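Local coordinates for transcriptional regulator (PDB 6W1A), which regulates transcription as a receptor for the peptide pheromone SHP, binding DNA through a helix-turn-helix domain, at a contact of chain A with DNA and the interface of chains B and A. Sequence-based numbering; all coordinates share one arbitrary frame. Chains: chain A/B, Transcriptional regulator.

Contact 1: a contact of chain A with DNA. Residues chain A 28-29, 31-32, 47. With nucleotides of chain C.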
# COMPACT_ATOMS: atom_id res chain seq x y z
N LEU A 28 -7.88 30.25 -5.66
CA LEU A 28 -6.59 30.93 -5.56
C LEU A 28 -6.28 31.60 -6.89
O LEU A 28 -6.39 30.99 -7.96
CB LEU A 28 -5.48 29.95 -5.17
CG LEU A 28 -4.07 30.52 -5.05
CD1 LEU A 28 -3.92 31.33 -3.77
CD2 LEU A 28 -3.04 29.40 -5.08
N SER A 29 -5.87 32.87 -6.79
CA SER A 29 -5.29 33.68 -7.85
C SER A 29 -4.12 33.01 -8.55
O SER A 29 -3.47 32.12 -7.99
CB SER A 29 -4.85 35.03 -7.29
OG SER A 29 -4.21 34.87 -6.03
N SER A 31 -1.75 35.03 -9.05
CA SER A 31 -0.78 35.87 -8.35
C SER A 31 0.23 35.09 -7.53
O SER A 31 1.37 34.87 -7.97
CB SER A 31 -1.53 36.85 -7.44
OG SER A 31 -2.74 37.27 -8.03
N GLN A 32 -0.17 34.71 -6.31
CA GLN A 32 0.72 34.05 -5.36
C GLN A 32 1.33 32.76 -5.90
O GLN A 32 2.43 32.39 -5.48
CB GLN A 32 -0.03 33.81 -4.06
CG GLN A 32 -0.02 35.05 -3.17
CD GLN A 32 -0.61 36.26 -3.85
OE1 GLN A 32 0.10 37.22 -4.18
NE2 GLN A 32 -1.92 36.23 -4.09
N ARG A 47 -5.81 25.10 -0.40
CA ARG A 47 -5.55 25.59 -1.75
C ARG A 47 -4.37 24.87 -2.39
O ARG A 47 -4.34 24.74 -3.62
CB ARG A 47 -5.30 27.10 -1.73
CG ARG A 47 -6.51 27.89 -1.27
CD ARG A 47 -6.20 29.36 -1.08
NE ARG A 47 -7.42 30.16 -1.13
CZ ARG A 47 -7.59 31.30 -0.47
NH1 ARG A 47 -6.62 31.76 0.31
NH2 ARG A 47 -8.73 31.97 -0.57
P DC C 17 -2.26 33.37 -0.23
OP1 DC C 17 -2.86 32.04 0.03
OP2 DC C 17 -0.99 33.46 -0.97
O5' DC C 17 -3.40 34.26 -0.92
C5' DC C 17 -4.70 34.25 -0.37
C4' DC C 17 -5.52 35.41 -0.89
O4' DC C 17 -4.90 36.65 -0.50
C3' DC C 17 -5.67 35.45 -2.41
O3' DC C 17 -7.05 35.37 -2.78
C2' DC C 17 -5.05 36.79 -2.83
C1' DC C 17 -5.05 37.59 -1.53
N1 DC C 17 -3.92 38.56 -1.46
C2 DC C 17 -4.19 39.94 -1.41
O2 DC C 17 -5.36 40.33 -1.42
N3 DC C 17 -3.14 40.81 -1.35
C4 DC C 17 -1.89 40.34 -1.34
N4 DC C 17 -0.89 41.23 -1.28
C5 DC C 17 -1.60 38.95 -1.39
C6 DC C 17 -2.63 38.10 -1.45
P DA C 18 -7.46 34.70 -4.18
OP1 DA C 18 -8.65 33.85 -3.96
OP2 DA C 18 -6.23 34.11 -4.73
O5' DA C 18 -7.89 35.94 -5.09
C5' DA C 18 -9.02 36.72 -4.73
C4' DA C 18 -8.95 38.10 -5.35
O4' DA C 18 -7.75 38.77 -4.89
C3' DA C 18 -8.90 38.12 -6.87
O3' DA C 18 -9.78 39.11 -7.37
C2' DA C 18 -7.45 38.45 -7.19
C1' DA C 18 -7.04 39.30 -5.99
N9 DA C 18 -5.62 39.23 -5.70
C8 DA C 18 -4.81 38.13 -5.79
N7 DA C 18 -3.56 38.36 -5.47
C5 DA C 18 -3.54 39.70 -5.15
C6 DA C 18 -2.50 40.55 -4.72
N6 DA C 18 -1.23 40.14 -4.55
N1 DA C 18 -2.81 41.84 -4.48
C2 DA C 18 -4.08 42.24 -4.65
N3 DA C 18 -5.14 41.54 -5.05
C4 DA C 18 -4.80 40.26 -5.28
P DC C 19 -10.42 38.98 -8.84
OP1 DC C 19 -11.85 38.62 -8.69
OP2 DC C 19 -9.52 38.12 -9.65
O5' DC C 19 -10.32 40.46 -9.42
C5' DC C 19 -10.65 41.57 -8.60
C4' DC C 19 -9.72 42.74 -8.86
O4' DC C 19 -8.42 42.47 -8.27
C3' DC C 19 -9.47 43.02 -10.35
O3' DC C 19 -9.65 44.41 -10.61
C2' DC C 19 -8.02 42.60 -10.55
C1' DC C 19 -7.43 42.89 -9.18
N1 DC C 19 -6.16 42.15 -8.90
C2 DC C 19 -5.11 42.81 -8.25
O2 DC C 19 -5.25 43.99 -7.92
N3 DC C 19 -3.96 42.13 -8.01
C4 DC C 19 -3.84 40.86 -8.40
N4 DC C 19 -2.69 40.23 -8.14
C5 DC C 19 -4.90 40.17 -9.06
C6 DC C 19 -6.03 40.85 -9.29

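Contact 2: the interface of chains B and A. Residues chain B 12, 61, 64-65; chain A 139, 172-173.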
# COMPACT_ATOMS: atom_id res chain seq x y z
N LEU B 12 -8.96 13.76 15.13
CA LEU B 12 -7.76 12.93 15.24
C LEU B 12 -6.94 13.30 16.46
O LEU B 12 -6.34 12.44 17.11
CB LEU B 12 -6.93 13.06 13.96
CG LEU B 12 -7.49 12.32 12.74
CD1 LEU B 12 -6.44 12.23 11.65
CD2 LEU B 12 -8.00 10.93 13.13
N GLU B 61 -2.76 9.15 5.94
CA GLU B 61 -3.88 8.81 6.81
C GLU B 61 -4.78 10.01 7.05
O GLU B 61 -6.01 9.87 7.11
CB GLU B 61 -3.39 8.27 8.15
CG GLU B 61 -2.75 6.91 8.13
CD GLU B 61 -2.17 6.55 9.48
OE1 GLU B 61 -2.12 7.43 10.36
OE2 GLU B 61 -1.74 5.40 9.66
N SER B 64 -7.10 10.81 4.21
CA SER B 64 -8.00 9.67 4.07
C SER B 64 -8.67 9.34 5.40
O SER B 64 -8.93 8.17 5.70
CB SER B 64 -7.30 8.45 3.48
OG SER B 64 -6.89 7.55 4.47
N THR B 65 -8.77 10.34 6.28
CA THR B 65 -9.76 10.35 7.35
C THR B 65 -10.69 11.55 7.27
O THR B 65 -11.78 11.50 7.84
CB THR B 65 -9.09 10.31 8.73
OG1 THR B 65 -7.92 9.49 8.65
CG2 THR B 65 -10.04 9.67 9.74
N GLN A 139 -8.75 5.88 17.21
CA GLN A 139 -8.59 5.38 15.85
C GLN A 139 -7.12 5.02 15.63
O GLN A 139 -6.26 5.90 15.63
CB GLN A 139 -9.06 6.40 14.83
CG GLN A 139 -8.96 5.93 13.38
CD GLN A 139 -9.37 6.99 12.38
OE1 GLN A 139 -8.60 7.35 11.49
NE2 GLN A 139 -10.60 7.48 12.51
N ALA A 172 -7.41 2.69 10.47
CA ALA A 172 -7.57 3.63 9.36
C ALA A 172 -7.72 2.88 8.04
O ALA A 172 -6.89 2.04 7.68
CB ALA A 172 -6.37 4.58 9.30
N TYR A 173 -8.76 3.25 7.29
CA TYR A 173 -9.28 2.52 6.14
C TYR A 173 -9.25 3.39 4.90
O TYR A 173 -9.71 4.54 4.94
CB TYR A 173 -10.74 2.13 6.41
CG TYR A 173 -11.06 0.71 6.80
CD1 TYR A 173 -10.81 -0.35 5.94
CD2 TYR A 173 -11.68 0.44 8.02
CE1 TYR A 173 -11.13 -1.65 6.30
CE2 TYR A 173 -12.00 -0.85 8.38
CZ TYR A 173 -11.73 -1.89 7.52
OH TYR A 173 -12.05 -3.18 7.89

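Contact 3: the interface of chains B and A. Residues chain B 173-175; chain A 64, 68, 74.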
# COMPACT_ATOMS: atom_id res chain seq x y z
N TYR B 173 7.83 6.49 -6.04
CA TYR B 173 7.36 5.56 -5.02
C TYR B 173 7.99 5.94 -3.68
O TYR B 173 9.20 6.17 -3.60
CB TYR B 173 7.63 4.10 -5.41
CG TYR B 173 8.90 3.47 -4.91
CD1 TYR B 173 8.89 2.61 -3.81
CD2 TYR B 173 10.11 3.68 -5.56
CE1 TYR B 173 10.05 2.01 -3.37
CE2 TYR B 173 11.28 3.09 -5.12
CZ TYR B 173 11.24 2.25 -4.03
OH TYR B 173 12.40 1.65 -3.59
N SER B 174 7.15 6.02 -2.65
CA SER B 174 7.61 6.18 -1.28
C SER B 174 7.92 4.83 -0.64
O SER B 174 7.32 3.80 -0.99
CB SER B 174 6.56 6.91 -0.45
OG SER B 174 6.68 6.60 0.93
N GLU B 175 8.87 4.83 0.30
CA GLU B 175 9.24 3.60 0.98
C GLU B 175 8.28 3.26 2.11
O GLU B 175 8.33 2.15 2.65
CB GLU B 175 10.67 3.74 1.52
CG GLU B 175 11.23 2.54 2.29
CD GLU B 175 11.68 1.40 1.39
OE1 GLU B 175 11.97 1.65 0.20
OE2 GLU B 175 11.73 0.25 1.87
N SER A 64 6.51 13.06 -0.86
CA SER A 64 7.53 12.02 -0.97
C SER A 64 8.26 12.08 -2.30
O SER A 64 8.98 11.13 -2.64
CB SER A 64 6.90 10.64 -0.81
OG SER A 64 5.63 10.58 -1.44
N LYS A 68 12.87 13.17 0.99
CA LYS A 68 12.82 11.83 1.55
C LYS A 68 13.20 11.84 3.02
O LYS A 68 13.48 10.78 3.59
CB LYS A 68 13.74 10.89 0.76
CG LYS A 68 13.24 9.46 0.65
CD LYS A 68 11.84 9.40 0.05
CE LYS A 68 11.19 8.04 0.28
NZ LYS A 68 11.96 6.94 -0.36
N PHE A 74 9.10 7.73 11.01
CA PHE A 74 9.73 6.85 10.03
C PHE A 74 11.24 7.01 10.02
O PHE A 74 11.96 6.08 9.63
CB PHE A 74 9.15 7.11 8.64
CG PHE A 74 9.30 5.94 7.69
CD1 PHE A 74 8.42 4.87 7.73
CD2 PHE A 74 10.33 5.92 6.77
CE1 PHE A 74 8.57 3.80 6.86
CE2 PHE A 74 10.49 4.86 5.90
CZ PHE A 74 9.61 3.80 5.95

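Contact 1: a contact of chain A with DNA
N7 of the paired adenine DA18 is gripped by two side chains from the start of helix 30-36: A:Gln32 NE2 donates to it at 3.0 Å, and A:Ser31 OG lies 2.9 Å from N7, where its hydroxyl can also donate. The NE2 bond is nearly straight (170° at H), and N7 lies in the plane of the amide. The other end of that amide, A:Gln32 OE1, accepts from the exocyclic amine N6 of DA18 at 3.2 Å, so donor and acceptor together match the Hoogsteen edge of adenine in the major groove. A bend at chi2 (57°) turns the glutamine amide towards the base while its CD packs 3.6 Å from C6 of DC17. A:Ser31 OG also accepts from N4 of DC19 at 3.0 Å, which ties two successive bases to one hydroxyl. Just before the helix, the backbone N and the hydroxyl OG of A:Ser29 both donate to phosphate oxygen OP2 of DA18; these bonds are modelled very short, and at this resolution their lengths mean little. The guanidinium of A:Arg47 spans two phosphates through long salt bridges, NH1 lying 3.8 Å from OP1 of DC17 and NH2 3.9 Å from OP1 of DA18. Helix 30-36 acts as the recognition helix of the helix-turn-helix, reading base edges, while A:Ser29 and A:Arg47 on helix 45-55 hold the phosphates, which probably lets the regulator dock on its target DNA.

Contact 2: the interface of chains B and A
A:Gln139 reaches from the C-terminal Rgg domain of chain A to B:Thr65, on helix 59-66 of chain B, beside the helix-turn-helix that carries B:Leu12. With CG anti to the backbone N (chi1 -178°) and the chain extended beyond it, the side chain runs straight out to its partner. CB and CG run past the methyl CD2 of B:Leu12, on helix 5-15, too far off for contact. CD comes within 3.8 Å of the B:Thr65 methyl CG2, which approaches from the opposite direction and faces the end of the amide between its two heteroatoms. At the tip, NE2 lies 3.6 Å from that methyl, whereas OE1 points towards B:Thr65 and passes beside B:Leu12, 4.0 Å from CD2 of the leucine. The methyl CG2 of B:Thr65 is nearer to OE1 (3.2 Å) than its hydroxyl OG1, which stands 3.6 Å from the same oxygen. B:Thr65 is fixed by its own helix: OG1 donates to B:Glu61 O, arriving from above the carbonyl plane, 36° out of it. Beside this pair, the loop of A:Ala172 and A:Tyr173 passes the same helix more loosely. A:Ala172 CB lies 4.5 Å from CG of B:Glu61, and A:Tyr173 O is 3.8 Å from B:Ser64 O.

Contact 3: the interface of chains B and A
A:Lys68 bends over to the backbone of B:Glu175, its ammonium NZ lying 3.8 Å from the backbone N of that residue and 3.9 Å from its CB. Bends at chi2 and chi4 (-62° at the latter) curl the lysine tip towards the start of the glutamate side chain. The carboxylate is farther off: OE1 of B:Glu175 is 5.3 Å from NZ of A:Lys68, so opposite charges probably attract at a distance without direct contact. With CG anti to the backbone N (chi1 179°), B:Glu175 brings CG to 4.2 Å from CZ of A:Phe74; a bend at chi2 then turns the carboxylate. The two side chains cross at about a right angle, with the carboxylate and ring planes 49° apart. CZ, the far ring carbon of A:Phe74, also touches the backbone carbonyl of the glutamate, 3.9 Å from O of B:Glu175. One residue back, B:Ser174 turns its CB to CB of A:Ser64 at 3.8 Å, a contact of carbon against carbon. The chain B residues lie in the loop between helices 157-169 and 179-197, whereas A:Ser64 and A:Lys68 belong to the segment joining helices 59-63 and 72-85, and A:Phe74 to the first turn of helix 72-85.

Contact 1 sits about 29 Å from contact 2 and 28 Å from contact 3, measured between C-alpha centres, while contacts 2 and 3 are about 19 Å apart. Residues 64 and 173 appear in both interface patches with the chains exchanged, so contacts 2 and 3 sample opposite sides of one two-fold arrangement, consistent with a dimer. In each, part of the 61-74 stretch of one subunit, joined by helix 5-15 in contact 2, meets C-terminal-domain loops of the other. Chain A, whose recognition helix forms contact 1, may thereby be braced against chain B at contact 3, which could help place the two DNA-reading heads.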